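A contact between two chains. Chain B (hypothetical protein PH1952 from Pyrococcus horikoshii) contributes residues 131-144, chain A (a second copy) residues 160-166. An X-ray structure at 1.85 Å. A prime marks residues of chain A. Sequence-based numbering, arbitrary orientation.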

# COMPACT_ATOMS: atom_id res chain seq x y z
N THR B 131 0.59 -7.50 -9.24
CA THR B 131 -0.16 -8.65 -8.76
C THR B 131 0.25 -8.87 -7.33
O THR B 131 1.29 -8.37 -6.90
CB THR B 131 0.16 -9.95 -9.55
OG1 THR B 131 1.55 -10.24 -9.44
CG2 THR B 131 -0.22 -9.81 -11.01
N TYR B 132 -0.56 -9.61 -6.59
CA TYR B 132 -0.23 -9.91 -5.20
C TYR B 132 1.07 -10.72 -5.19
O TYR B 132 1.93 -10.53 -4.33
CB TYR B 132 -1.31 -10.77 -4.55
CG TYR B 132 -0.97 -11.15 -3.13
CD1 TYR B 132 -1.17 -10.25 -2.08
CD2 TYR B 132 -0.42 -12.40 -2.83
CE1 TYR B 132 -0.85 -10.59 -0.77
CE2 TYR B 132 -0.09 -12.74 -1.52
CZ TYR B 132 -0.31 -11.84 -0.50
OH TYR B 132 0.03 -12.16 0.79
N GLU B 133 1.19 -11.63 -6.15
CA GLU B 133 2.37 -12.48 -6.26
C GLU B 133 3.65 -11.65 -6.28
O GLU B 133 4.63 -11.99 -5.61
CB GLU B 133 2.27 -13.37 -7.51
CG GLU B 133 3.49 -14.23 -7.75
CD GLU B 133 3.31 -15.22 -8.89
OE1 GLU B 133 2.77 -14.83 -9.94
OE2 GLU B 133 3.72 -16.38 -8.73
N LYS B 134 3.65 -10.57 -7.05
CA LYS B 134 4.82 -9.71 -7.11
C LYS B 134 5.11 -9.10 -5.73
O LYS B 134 6.26 -9.08 -5.29
CB LYS B 134 4.63 -8.60 -8.14
CG LYS B 134 4.61 -9.10 -9.58
CD LYS B 134 4.62 -7.94 -10.56
CE LYS B 134 4.49 -8.42 -11.99
NZ LYS B 134 4.57 -7.28 -12.95
N LEU B 135 4.07 -8.61 -5.06
CA LEU B 135 4.25 -8.03 -3.73
C LEU B 135 4.81 -9.07 -2.76
O LEU B 135 5.62 -8.75 -1.88
CB LEU B 135 2.91 -7.53 -3.17
CG LEU B 135 2.28 -6.34 -3.89
CD1 LEU B 135 0.93 -6.03 -3.27
CD2 LEU B 135 3.22 -5.14 -3.78
N LYS B 136 4.38 -10.31 -2.93
CA LYS B 136 4.82 -11.41 -2.08
C LYS B 136 6.34 -11.63 -2.18
O LYS B 136 7.04 -11.57 -1.18
CB LYS B 136 4.08 -12.69 -2.46
CG LYS B 136 4.49 -13.91 -1.64
CD LYS B 136 3.84 -15.19 -2.17
CE LYS B 136 4.30 -15.52 -3.59
NZ LYS B 136 3.75 -16.83 -4.05
N TYR B 137 6.84 -11.88 -3.38
CA TYR B 137 8.27 -12.11 -3.55
C TYR B 137 9.10 -10.89 -3.18
O TYR B 137 10.19 -11.02 -2.63
CB TYR B 137 8.57 -12.57 -4.98
CG TYR B 137 8.10 -13.98 -5.21
CD1 TYR B 137 8.57 -15.01 -4.41
CD2 TYR B 137 7.14 -14.28 -6.18
CE1 TYR B 137 8.09 -16.31 -4.55
CE2 TYR B 137 6.65 -15.58 -6.33
CZ TYR B 137 7.13 -16.59 -5.51
OH TYR B 137 6.66 -17.88 -5.63
N ALA B 138 8.58 -9.70 -3.46
CA ALA B 138 9.32 -8.48 -3.12
C ALA B 138 9.44 -8.40 -1.60
O ALA B 138 10.49 -8.03 -1.07
CB ALA B 138 8.58 -7.25 -3.66
N THR B 139 8.36 -8.72 -0.90
CA THR B 139 8.35 -8.70 0.55
C THR B 139 9.30 -9.74 1.12
O THR B 139 10.08 -9.46 2.03
CB THR B 139 6.91 -8.95 1.08
OG1 THR B 139 6.08 -7.84 0.74
CG2 THR B 139 6.91 -9.13 2.59
N LEU B 140 9.24 -10.96 0.58
CA LEU B 140 10.11 -12.03 1.05
C LEU B 140 11.57 -11.64 0.85
O LEU B 140 12.39 -11.82 1.74
CB LEU B 140 9.80 -13.33 0.30
CG LEU B 140 8.48 -14.02 0.66
CD1 LEU B 140 8.21 -15.19 -0.27
CD2 LEU B 140 8.54 -14.50 2.11
N ALA B 141 11.88 -11.08 -0.31
CA ALA B 141 13.25 -10.67 -0.62
C ALA B 141 13.73 -9.54 0.29
O ALA B 141 14.80 -9.62 0.88
CB ALA B 141 13.34 -10.26 -2.08
N ILE B 142 12.93 -8.48 0.41
CA ILE B 142 13.30 -7.35 1.27
C ILE B 142 13.48 -7.82 2.72
O ILE B 142 14.38 -7.35 3.43
CB ILE B 142 12.24 -6.24 1.23
CG1 ILE B 142 12.24 -5.59 -0.16
CG2 ILE B 142 12.52 -5.21 2.32
CD1 ILE B 142 11.07 -4.64 -0.39
N ARG B 143 12.62 -8.74 3.17
CA ARG B 143 12.71 -9.28 4.52
C ARG B 143 13.94 -10.15 4.68
O ARG B 143 14.42 -10.39 5.79
CB ARG B 143 11.46 -10.10 4.85
CG ARG B 143 10.47 -9.31 5.64
CD ARG B 143 9.14 -9.98 5.72
NE ARG B 143 8.20 -9.06 6.33
CZ ARG B 143 8.22 -8.74 7.62
NH1 ARG B 143 9.11 -9.27 8.43
NH2 ARG B 143 7.34 -7.87 8.08
N ASN B 144 14.45 -10.63 3.56
CA ASN B 144 15.65 -11.47 3.57
C ASN B 144 16.92 -10.63 3.49
O ASN B 144 18.03 -11.15 3.36
CB ASN B 144 15.60 -12.46 2.42
CG ASN B 144 16.68 -13.52 2.52
OD1 ASN B 144 16.87 -14.13 3.57
ND2 ASN B 144 17.39 -13.76 1.42
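Chain A (160-166) EEGIYPG

A short strand can pack on a helix of a partner subunit with very few polar links, provided its side chains match the helix surface; the contact between two copies of PH1952 illustrates the principle. Residues 162′-165′ of chain A form an extended strand that runs obliquely against helix 132-143 of chain B, its N-to-C direction at 137° to that of the helix and the axes 7.4 Å apart at closest approach. The register is set by two pairs, Lys136 with Tyr164′ (CA to CA 5.7 Å) and Leu140 with Ile163′ (CA to CA 6.6 Å), consistent with a roughly reversed course; Glu161′ also touches Leu140, Ile163′ reaches Arg143, and Pro165′ spans Tyr132, Leu135, Lys136 and Thr139.

One hydrogen bond crosses the contact. Tyr132 OH donates to Pro165′ O at 2.8 Å, the carbonyl lying at the edge of the phenol ring, so the hydroxyl holds the end of the strand. Ile163′ O, buried by the contact, finds no partner in the model; Thr139 CG2 lies 3.5 Å from it.

Apolar packing does most of the rest. Pro165′, the residue most covered, points toward the helix; its CD lies 4.0 Å from Tyr132 CZ and its CG 4.3 Å from Leu135 CB. Its CG is also 3.3 Å from Thr139 OG1, a hydroxyl already committed to Leu135 O within its own helix. Leu140 CD2 sits 4.0 Å from Gly162′ CA and 4.1 Å from Tyr164′ CE1. A side chain at Gly162′ would crowd that methyl, but the backbone angles there call for glycine by themselves.

Rings and planar groups supply a third kind of contact. Lys136 lays its CD over the face of Tyr164′, 4.0 Å from the ring centroid, while Glu161′ N donates to Tyr164′ OH (3.1 Å), tying the ring back to its own chain. Ile163′ CG2 covers one face of the Arg143 guanidinium, 3.7 Å from NE.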

# COMPACT_ATOMS: atom_id res chain seq x y z
N GLU A 160 3.65 -19.90 3.52
CA GLU A 160 4.49 -21.09 3.39
C GLU A 160 5.97 -20.73 3.44
O GLU A 160 6.73 -21.29 4.23
CB GLU A 160 4.18 -21.81 2.08
CG GLU A 160 5.33 -22.68 1.56
CD GLU A 160 5.53 -23.97 2.35
OE1 GLU A 160 5.56 -23.91 3.60
OE2 GLU A 160 5.67 -25.04 1.72
N GLU A 161 6.37 -19.79 2.58
CA GLU A 161 7.76 -19.38 2.47
C GLU A 161 8.24 -18.30 3.43
O GLU A 161 9.39 -17.87 3.36
CB GLU A 161 8.04 -18.96 1.03
CG GLU A 161 7.81 -20.07 0.02
CD GLU A 161 8.22 -19.68 -1.39
OE1 GLU A 161 7.39 -19.11 -2.12
OE2 GLU A 161 9.39 -19.94 -1.75
N GLY A 162 7.38 -17.86 4.33
CA GLY A 162 7.79 -16.83 5.28
C GLY A 162 6.68 -15.86 5.63
O GLY A 162 5.52 -16.25 5.80
N ILE A 163 7.03 -14.58 5.73
CA ILE A 163 6.06 -13.55 6.07
C ILE A 163 5.52 -12.90 4.79
O ILE A 163 6.28 -12.31 4.02
CB ILE A 163 6.70 -12.47 6.96
CG1 ILE A 163 7.32 -13.11 8.20
CG2 ILE A 163 5.64 -11.46 7.39
CD1 ILE A 163 6.32 -13.84 9.08
N TYR A 164 4.21 -13.03 4.58
CA TYR A 164 3.54 -12.49 3.40
C TYR A 164 2.79 -11.19 3.71
O TYR A 164 2.49 -10.90 4.87
CB TYR A 164 2.52 -13.50 2.86
CG TYR A 164 3.07 -14.77 2.26
CD1 TYR A 164 4.41 -15.14 2.42
CD2 TYR A 164 2.23 -15.62 1.53
CE1 TYR A 164 4.90 -16.32 1.87
CE2 TYR A 164 2.72 -16.81 0.98
CZ TYR A 164 4.05 -17.15 1.16
OH TYR A 164 4.53 -18.32 0.61
N PRO A 165 2.47 -10.40 2.68
CA PRO A 165 1.74 -9.14 2.90
C PRO A 165 0.31 -9.45 3.36
O PRO A 165 -0.33 -10.36 2.84
CB PRO A 165 1.75 -8.49 1.52
CG PRO A 165 2.99 -9.02 0.89
CD PRO A 165 2.97 -10.47 1.30
N GLY A 166 -0.17 -8.70 4.34
CA GLY A 166 -1.51 -8.91 4.85
C GLY A 166 -2.49 -7.88 4.33
O GLY A 166 -2.13 -7.03 3.52